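Local coordinates for phosphodiesterase (Salpingoeca rosetta, PDB 7D7P), which belongs to the cyclic nucleotide phosphodiesterase family of the HD clan, all-helical proteins, here carrying a zinc and a magnesium ion, at residues A[153-158]-A[173-178]; A[143-148]-A[181-186]. All coordinates share one frame; numbering follows the deposited sequence.

Interaction 1 of 2, residues A[153-158]-A[173-178]; sequences LTNAFH and SVLENH. With EDO (1,2-ethanediol), chain F; PEG (di(hydroxyethyl)ether), chain C.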
ATOM      1  N   LEU A 153      13.392  -4.022  24.858  1.00 20.43           N
ATOM      2  CA  LEU A 153      14.152  -4.859  23.943  1.00 16.12           C
ATOM      3  C   LEU A 153      13.241  -5.932  23.361  1.00 24.76           C
ATOM      4  O   LEU A 153      12.335  -6.429  24.034  1.00 29.41           O
ATOM      5  CB  LEU A 153      15.352  -5.505  24.649  1.00 16.22           C
ATOM      6  CG  LEU A 153      16.332  -4.518  25.289  1.00 27.30           C
ATOM      7  CD1 LEU A 153      17.262  -5.221  26.259  1.00 24.50           C
ATOM      8  CD2 LEU A 153      17.124  -3.772  24.221  1.00 18.70           C
ATOM      9  N   THR A 154      13.488  -6.285  22.105  1.00 15.84           N
ATOM     10  CA  THR A 154      12.619  -7.200  21.383  1.00 15.73           C
ATOM     11  C   THR A 154      13.026  -8.655  21.624  1.00 18.79           C
ATOM     12  O   THR A 154      14.060  -8.954  22.228  1.00 18.69           O
ATOM     13  CB  THR A 154      12.640  -6.883  19.887  1.00 20.68           C
ATOM     14  OG1 THR A 154      11.573  -7.583  19.235  1.00 41.45           O
ATOM     15  CG2 THR A 154      13.955  -7.312  19.274  1.00  9.82           C
ATOM     16  N   ASN A 155      12.183  -9.569  21.137  1.00 17.35           N
ATOM     17  CA  ASN A 155      12.466 -10.995  21.273  1.00 17.20           C
ATOM     18  C   ASN A 155      13.741 -11.384  20.540  1.00 20.22           C
ATOM     19  O   ASN A 155      14.487 -12.260  20.998  1.00 16.69           O
ATOM     20  CB  ASN A 155      11.291 -11.819  20.747  1.00 21.85           C
ATOM     21  CG  ASN A 155      10.206 -12.018  21.786  1.00 19.23           C
ATOM     22  OD1 ASN A 155      10.481 -12.065  22.984  1.00 18.91           O
ATOM     23  ND2 ASN A 155       8.968 -12.166  21.327  1.00 17.91           N
ATOM     24  N   ALA A 156      13.999 -10.757  19.389  1.00 20.01           N
ATOM     25  CA  ALA A 156      15.205 -11.066  18.625  1.00 23.59           C
ATOM     26  C   ALA A 156      16.461 -10.765  19.432  1.00 16.63           C
ATOM     27  O   ALA A 156      17.458 -11.489  19.332  1.00 18.61           O
ATOM     28  CB  ALA A 156      15.207 -10.284  17.311  1.00 14.20           C
ATOM     29  N   PHE A 157      16.431  -9.705  20.243  1.00 16.66           N
ATOM     30  CA  PHE A 157      17.579  -9.399  21.092  1.00 18.80           C
ATOM     31  C   PHE A 157      17.839 -10.525  22.085  1.00 18.83           C
ATOM     32  O   PHE A 157      18.986 -10.940  22.284  1.00 16.88           O
ATOM     33  CB  PHE A 157      17.364  -8.078  21.834  1.00 14.18           C
ATOM     34  CG  PHE A 157      18.418  -7.801  22.869  1.00 20.05           C
ATOM     35  CD1 PHE A 157      19.601  -7.173  22.517  1.00 24.44           C
ATOM     36  CD2 PHE A 157      18.240  -8.193  24.185  1.00 16.80           C
ATOM     37  CE1 PHE A 157      20.578  -6.931  23.462  1.00 27.90           C
ATOM     38  CE2 PHE A 157      19.213  -7.957  25.132  1.00 25.10           C
ATOM     39  CZ  PHE A 157      20.383  -7.324  24.772  1.00 25.72           C
ATOM     40  N   HIS A 158      16.782 -11.020  22.734  1.00 18.68           N
ATOM     41  CA  HIS A 158      16.954 -12.086  23.715  1.00 14.94           C
ATOM     42  C   HIS A 158      17.506 -13.347  23.066  1.00 13.15           C
ATOM     43  O   HIS A 158      18.422 -13.979  23.603  1.00 18.36           O
ATOM     44  CB  HIS A 158      15.628 -12.375  24.416  1.00 17.73           C
ATOM     45  CG  HIS A 158      15.263 -11.354  25.446  1.00 22.71           C
ATOM     46  ND1 HIS A 158      15.773 -11.376  26.727  1.00 20.93           N
ATOM     47  CD2 HIS A 158      14.457 -10.269  25.381  1.00 18.36           C
ATOM     48  CE1 HIS A 158      15.289 -10.355  27.408  1.00 24.41           C
ATOM     49  NE2 HIS A 158      14.487  -9.668  26.614  1.00 26.28           N
ATOM     50  N   SER A 173       8.459 -17.388  22.007  1.00 16.81           N
ATOM     51  CA  SER A 173       7.723 -16.222  22.510  1.00 16.36           C
ATOM     52  C   SER A 173       8.273 -15.771  23.862  1.00 15.48           C
ATOM     53  O   SER A 173       7.573 -15.744  24.873  1.00 17.99           O
ATOM     54  CB  SER A 173       6.223 -16.512  22.604  1.00 23.10           C
ATOM     55  OG  SER A 173       5.637 -16.704  21.325  1.00 16.86           O
ATOM     56  N   VAL A 174       9.563 -15.426  23.856  1.00 13.80           N
ATOM     57  CA  VAL A 174      10.315 -15.259  25.102  1.00 16.90           C
ATOM     58  C   VAL A 174       9.658 -14.213  25.997  1.00 16.56           C
ATOM     59  O   VAL A 174       9.351 -14.472  27.165  1.00 12.65           O
ATOM     60  CB  VAL A 174      11.780 -14.896  24.800  1.00 19.66           C
ATOM     61  CG1 VAL A 174      12.527 -14.579  26.080  1.00 14.74           C
ATOM     62  CG2 VAL A 174      12.468 -16.032  24.042  1.00 15.36           C
ATOM     63  N   LEU A 175       9.442 -13.012  25.458  1.00 15.27           N
ATOM     64  CA  LEU A 175       8.884 -11.929  26.265  1.00 20.96           C
ATOM     65  C   LEU A 175       7.446 -12.218  26.673  1.00 15.95           C
ATOM     66  O   LEU A 175       7.072 -12.003  27.831  1.00 15.57           O
ATOM     67  CB  LEU A 175       8.956 -10.612  25.496  1.00 16.09           C
ATOM     68  CG  LEU A 175      10.325  -9.945  25.408  1.00 21.08           C
ATOM     69  CD1 LEU A 175      10.233  -8.684  24.574  1.00 20.50           C
ATOM     70  CD2 LEU A 175      10.854  -9.643  26.798  1.00 25.98           C
ATOM     71  N   GLU A 176       6.627 -12.693  25.731  1.00 13.41           N
ATOM     72  CA  GLU A 176       5.213 -12.922  26.018  1.00 14.88           C
ATOM     73  C   GLU A 176       5.027 -14.017  27.061  1.00 14.10           C
ATOM     74  O   GLU A 176       4.148 -13.914  27.927  1.00 15.07           O
ATOM     75  CB  GLU A 176       4.468 -13.269  24.726  1.00 15.65           C
ATOM     76  CG  GLU A 176       4.403 -12.128  23.711  1.00 16.64           C
ATOM     77  CD  GLU A 176       5.731 -11.879  23.003  1.00 24.15           C
ATOM     78  OE1 GLU A 176       6.554 -12.817  22.919  1.00 17.66           O
ATOM     79  OE2 GLU A 176       5.955 -10.741  22.537  1.00 22.85           O
ATOM     80  N   ASN A 177       5.838 -15.075  26.996  1.00 17.65           N
ATOM     81  CA  ASN A 177       5.818 -16.079  28.056  1.00 13.70           C
ATOM     82  C   ASN A 177       6.189 -15.460  29.396  1.00 16.07           C
ATOM     83  O   ASN A 177       5.599 -15.793  30.432  1.00 17.84           O
ATOM     84  CB  ASN A 177       6.774 -17.222  27.713  1.00 13.85           C
ATOM     85  CG  ASN A 177       6.091 -18.353  26.976  1.00 16.68           C
ATOM     86  OD1 ASN A 177       5.068 -18.870  27.424  1.00 16.86           O
ATOM     87  ND2 ASN A 177       6.654 -18.746  25.838  1.00 14.11           N
ATOM     88  N   HIS A 178       7.158 -14.544  29.387  1.00 12.22           N
ATOM     89  CA  HIS A 178       7.573 -13.864  30.608  1.00 17.06           C
ATOM     90  C   HIS A 178       6.461 -12.977  31.154  1.00 19.05           C
ATOM     91  O   HIS A 178       6.238 -12.930  32.371  1.00 14.02           O
ATOM     92  CB  HIS A 178       8.831 -13.042  30.327  1.00 13.45           C
ATOM     93  CG  HIS A 178       9.349 -12.287  31.510  1.00 18.94           C
ATOM     94  ND1 HIS A 178       9.679 -12.899  32.698  1.00 19.17           N
ATOM     95  CD2 HIS A 178       9.620 -10.970  31.675  1.00 16.30           C
ATOM     96  CE1 HIS A 178      10.121 -11.991  33.551  1.00 17.36           C
ATOM     97  NE2 HIS A 178      10.094 -10.813  32.956  1.00 17.87           N
TER
HETATM   98  C1  EDO F 805      13.209  -6.717  27.167  1.00 30.03           C
HETATM   99  O1  EDO F 805      11.955  -6.158  26.758  1.00 25.93           O
HETATM  100  C2  EDO F 805      13.053  -7.470  28.484  1.00 34.27           C
HETATM  101  O2  EDO F 805      14.350  -7.795  28.995  1.00 39.32           O
HETATM  102  C2  PEG C 802       8.312 -17.326  18.721  1.00 30.07           C
HETATM  103  O2  PEG C 802       8.523 -15.969  18.450  1.00 33.93           O
HETATM  104  C3  PEG C 802       9.849 -15.557  18.619  1.00 44.00           C
HETATM  105  C4  PEG C 802      10.026 -14.991  20.028  1.00 30.25           C
HETATM  106  O4  PEG C 802      10.800 -15.848  20.823  1.00 26.52           O
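Asn155 and Val174 bring the two backbones closest, 6.1 Å between their CA atoms, at the point where helix 155-161 and helix 174-187 both begin. The side chain of Asn155 does most of the bridging. With CG anti to its own carbonyl carbon (chi1 -85°), the amide extends to the start of the second helix and uses both of its ends. OD1 accepts the backbone N-H of Leu175 at 2.8 Å between OD1 and N, the donor lying in the carbonyl plane on a lone pair. This N-H belongs to the first turn, where the helix itself supplies no acceptor, and Ser173, just before the helix, makes no capping bond with its own side chain; its OG turns to Asp218. The other end of the amide, ND2, donates to Glu176 OE1 at 3.0 Å, nearly straight at 168°. OE1 receives it on the syn lone pair and lies close to the amide plane, although the amide and carboxylate planes stand 74° apart. Two bonds in different directions thus fix the rotation of the Asn155 amide.

Leu175 runs past Asn155 in the opposite direction. Its CG lies 3.2 Å from Asn155 OD1, and its CD1 presses against the backbone of the other segment, 3.1 Å from Leu153 O, a tight fit. The second methyl, CD2, comes obliquely to the His158 ring, 3.6 Å from NE2, while ND1 of that ring bonds to Ser163 OG. Val174 CG1 adds a looser contact with His158 CB. An ethanediol, probably from the crystallisation liquor, is hydrogen-bonded through O1 to both N and O of Leu153. Glu176, held by Asn155, has its side chain about 4 Å from the magnesium ion at nearest atoms, placing this pairing of helix starts beside the two-metal pocket of the phosphodiesterase fold.

Interaction 2 of 2, residues A[143-148]-A[181-186]; sequences ALSHDL and HLAFEI. With ZN (zinc ion), chain G; MG (magnesium ion), chain H.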
ATOM      1  N   ALA A 143      -5.034  -7.591  29.317  1.00 18.54           N
ATOM      2  CA  ALA A 143      -4.641  -6.352  28.649  1.00 20.20           C
ATOM      3  C   ALA A 143      -3.694  -5.530  29.516  1.00 16.91           C
ATOM      4  O   ALA A 143      -2.705  -4.977  29.019  1.00 14.06           O
ATOM      5  CB  ALA A 143      -5.881  -5.532  28.289  1.00 13.51           C
ATOM      6  N   LEU A 144      -3.978  -5.440  30.814  1.00 12.61           N
ATOM      7  CA  LEU A 144      -3.130  -4.651  31.702  1.00 15.22           C
ATOM      8  C   LEU A 144      -1.805  -5.346  31.988  1.00 13.67           C
ATOM      9  O   LEU A 144      -0.806  -4.677  32.277  1.00 14.17           O
ATOM     10  CB  LEU A 144      -3.873  -4.370  33.007  1.00 12.60           C
ATOM     11  CG  LEU A 144      -3.633  -3.043  33.722  1.00 23.56           C
ATOM     12  CD1 LEU A 144      -3.599  -1.872  32.755  1.00 20.46           C
ATOM     13  CD2 LEU A 144      -4.728  -2.849  34.750  1.00 28.24           C
ATOM     14  N   SER A 145      -1.773  -6.673  31.899  1.00 11.23           N
ATOM     15  CA  SER A 145      -0.606  -7.470  32.250  1.00 13.42           C
ATOM     16  C   SER A 145       0.229  -7.882  31.045  1.00 15.21           C
ATOM     17  O   SER A 145       1.245  -8.562  31.220  1.00 15.54           O
ATOM     18  CB  SER A 145      -1.049  -8.732  33.003  1.00 15.21           C
ATOM     19  OG  SER A 145      -1.813  -8.416  34.153  1.00 20.72           O
ATOM     20  N   HIS A 146      -0.164  -7.485  29.833  1.00 16.15           N
ATOM     21  CA  HIS A 146       0.372  -8.122  28.632  1.00 16.43           C
ATOM     22  C   HIS A 146       1.832  -7.779  28.358  1.00 16.53           C
ATOM     23  O   HIS A 146       2.471  -8.481  27.569  1.00 19.28           O
ATOM     24  CB  HIS A 146      -0.479  -7.752  27.418  1.00 17.93           C
ATOM     25  CG  HIS A 146      -0.124  -6.430  26.816  1.00 21.08           C
ATOM     26  ND1 HIS A 146      -0.549  -5.232  27.350  1.00 19.43           N
ATOM     27  CD2 HIS A 146       0.624  -6.116  25.733  1.00 15.75           C
ATOM     28  CE1 HIS A 146      -0.082  -4.238  26.617  1.00 18.08           C
ATOM     29  NE2 HIS A 146       0.631  -4.747  25.630  1.00 16.54           N
ATOM     30  N   ASP A 147       2.375  -6.726  28.974  1.00 13.44           N
ATOM     31  CA  ASP A 147       3.755  -6.321  28.722  1.00 14.81           C
ATOM     32  C   ASP A 147       4.543  -6.171  30.019  1.00 15.01           C
ATOM     33  O   ASP A 147       5.457  -5.348  30.097  1.00 13.74           O
ATOM     34  CB  ASP A 147       3.807  -5.020  27.921  1.00 14.67           C
ATOM     35  CG  ASP A 147       3.975  -5.254  26.431  1.00 16.73           C
ATOM     36  OD1 ASP A 147       4.433  -6.350  26.041  1.00 14.86           O
ATOM     37  OD2 ASP A 147       3.653  -4.337  25.647  1.00 17.05           O
ATOM     38  N   LEU A 148       4.204  -6.961  31.038  1.00 16.12           N
ATOM     39  CA  LEU A 148       4.829  -6.819  32.350  1.00 21.77           C
ATOM     40  C   LEU A 148       6.341  -7.009  32.276  1.00 18.97           C
ATOM     41  O   LEU A 148       6.831  -7.964  31.665  1.00 17.36           O
ATOM     42  CB  LEU A 148       4.227  -7.828  33.326  1.00 18.75           C
ATOM     43  CG  LEU A 148       2.897  -7.462  33.987  1.00 17.66           C
ATOM     44  CD1 LEU A 148       2.222  -8.718  34.502  1.00 10.70           C
ATOM     45  CD2 LEU A 148       3.116  -6.469  35.117  1.00 14.43           C
ATOM     46  N   HIS A 181       3.667 -15.198  32.695  1.00 15.04           N
ATOM     47  CA  HIS A 181       4.119 -15.759  33.966  1.00 16.94           C
ATOM     48  C   HIS A 181       3.969 -14.747  35.098  1.00 17.72           C
ATOM     49  O   HIS A 181       3.402 -15.058  36.152  1.00 15.08           O
ATOM     50  CB  HIS A 181       5.571 -16.223  33.843  1.00 16.40           C
ATOM     51  CG  HIS A 181       6.232 -16.501  35.159  1.00 20.42           C
ATOM     52  ND1 HIS A 181       7.543 -16.166  35.416  1.00 13.84           N
ATOM     53  CD2 HIS A 181       5.764 -17.085  36.289  1.00 16.42           C
ATOM     54  CE1 HIS A 181       7.854 -16.526  36.650  1.00 18.48           C
ATOM     55  NE2 HIS A 181       6.792 -17.086  37.200  1.00 16.98           N
ATOM     56  N   LEU A 182       4.477 -13.527  34.898  1.00 14.66           N
ATOM     57  CA  LEU A 182       4.377 -12.511  35.941  1.00 16.34           C
ATOM     58  C   LEU A 182       2.934 -12.089  36.184  1.00 17.90           C
ATOM     59  O   LEU A 182       2.592 -11.674  37.298  1.00 13.28           O
ATOM     60  CB  LEU A 182       5.228 -11.292  35.582  1.00 13.39           C
ATOM     61  CG  LEU A 182       6.741 -11.505  35.556  1.00 20.24           C
ATOM     62  CD1 LEU A 182       7.447 -10.203  35.252  1.00 18.72           C
ATOM     63  CD2 LEU A 182       7.224 -12.080  36.877  1.00 23.06           C
ATOM     64  N   ALA A 183       2.081 -12.182  35.162  1.00 13.72           N
ATOM     65  CA  ALA A 183       0.670 -11.857  35.349  1.00 14.31           C
ATOM     66  C   ALA A 183       0.050 -12.721  36.436  1.00 17.59           C
ATOM     67  O   ALA A 183      -0.734 -12.233  37.260  1.00 19.10           O
ATOM     68  CB  ALA A 183      -0.087 -12.027  34.032  1.00 17.66           C
ATOM     69  N   PHE A 184       0.397 -14.006  36.464  1.00 10.41           N
ATOM     70  CA  PHE A 184      -0.164 -14.912  37.456  1.00 22.21           C
ATOM     71  C   PHE A 184       0.605 -14.878  38.768  1.00 21.07           C
ATOM     72  O   PHE A 184       0.009 -15.091  39.830  1.00 21.06           O
ATOM     73  CB  PHE A 184      -0.214 -16.334  36.889  1.00 19.11           C
ATOM     74  CG  PHE A 184      -1.257 -16.512  35.815  1.00 19.06           C
ATOM     75  CD1 PHE A 184      -2.581 -16.743  36.151  1.00 20.70           C
ATOM     76  CD2 PHE A 184      -0.918 -16.418  34.476  1.00 17.72           C
ATOM     77  CE1 PHE A 184      -3.545 -16.891  35.171  1.00 17.30           C
ATOM     78  CE2 PHE A 184      -1.876 -16.567  33.488  1.00 18.56           C
ATOM     79  CZ  PHE A 184      -3.194 -16.804  33.838  1.00 18.34           C
ATOM     80  N   GLU A 185       1.907 -14.589  38.722  1.00 11.55           N
ATOM     81  CA  GLU A 185       2.666 -14.404  39.954  1.00 13.94           C
ATOM     82  C   GLU A 185       2.141 -13.212  40.741  1.00 21.75           C
ATOM     83  O   GLU A 185       2.066 -13.253  41.976  1.00 20.88           O
ATOM     84  CB  GLU A 185       4.151 -14.227  39.631  1.00 18.24           C
ATOM     85  CG  GLU A 185       5.087 -14.670  40.742  1.00 38.47           C
ATOM     86  CD  GLU A 185       5.190 -16.180  40.854  1.00 29.87           C
ATOM     87  OE1 GLU A 185       5.136 -16.866  39.810  1.00 32.10           O
ATOM     88  OE2 GLU A 185       5.328 -16.681  41.988  1.00 40.06           O
ATOM     89  N   ILE A 186       1.763 -12.141  40.041  1.00 14.32           N
ATOM     90  CA  ILE A 186       1.171 -10.985  40.705  1.00 23.08           C
ATOM     91  C   ILE A 186      -0.243 -11.305  41.167  1.00 28.53           C
ATOM     92  O   ILE A 186      -0.638 -10.972  42.291  1.00 30.31           O
ATOM     93  CB  ILE A 186       1.191  -9.767  39.762  1.00 20.98           C
ATOM     94  CG1 ILE A 186       2.619  -9.255  39.570  1.00 18.01           C
ATOM     95  CG2 ILE A 186       0.278  -8.660  40.287  1.00 23.66           C
ATOM     96  CD1 ILE A 186       2.752  -8.279  38.424  1.00 19.67           C
TER
HETATM   97 ZN    ZN G 806       2.090  -4.083  24.124  1.00 22.94          ZN
HETATM   98 MG    MG H 807       4.456  -7.229  24.065  1.00 21.78          MG
HETATM   99  O   HOH W   1      -1.662  -9.612  36.790  1.00 15.79           O
HETATM  100  O   HOH W   2       3.102  -8.830  24.819  1.00 17.33           O
HETATM  101  O   HOH W   3       5.560  -5.504  23.101  1.00 16.88           O
HETATM  102  O   HOH W   4       2.744  -6.360  23.355  1.00 18.11           O
HETATM  103  O   HOH W   5       3.648  -3.407  22.462  1.00 18.64           O
HETATM  104  O   HOH W   6       6.285  -8.070  24.398  1.00 13.90           O
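Ser145, on helix 133-145, meets Ala183, CB against CB at 3.6 Å. Its OG takes a hydrogen bond from a water at 2.9 Å, the same water donates to Ala183 O, and OG itself donates a hydrogen bond to Ile141 O, four residues back. His146 and Asp147, which make no contact with 181-186, bind the metals, and they are the His-Asp pair that gives the HD clan its name. The ring of His146 is held at both nitrogens: ND1 donates to Ala143 O at 2.7 Å, and NE2 binds zinc at 2.2 Å. Asp147 spans the metals, OD2 on zinc and OD1 on magnesium, and one water binds both ions as well. His111 and Asp260 complete the protein ligands of the zinc. Leu148 brings both of its methyls to the helix. CD1 settles over the backbone between Leu182 and Ala183, 3.5 Å from Ala183 N, while CD2 meets Ile186 CD1 tip to tip at 3.8 Å. Ile186 also packs on Trp93 and Lys96 of helix 87-99, and Leu148 O accepts a bond from His179 ND1.

In the fold
Following the chain from the N terminus, helix 133-145 leads into residues 143-148 first, and a short loop then leads to 153-158 at the start of helix 155-161. Helix 164-169 comes next, before the chain enters helix 174-187. The start of that helix, with the residue before it (173-178), closes interaction 1 over 14 intervening residues; further along the same helix, 181-186 closes interaction 2 over 32. The smaller loop is therefore nested inside the larger, and the two contacts do not cross. Sharing helix 174-187, they lie about 14 Å apart between centres and touch where His178 packs on Leu148. Together they tie that helix to the metal-binding turn and to helix 155-161.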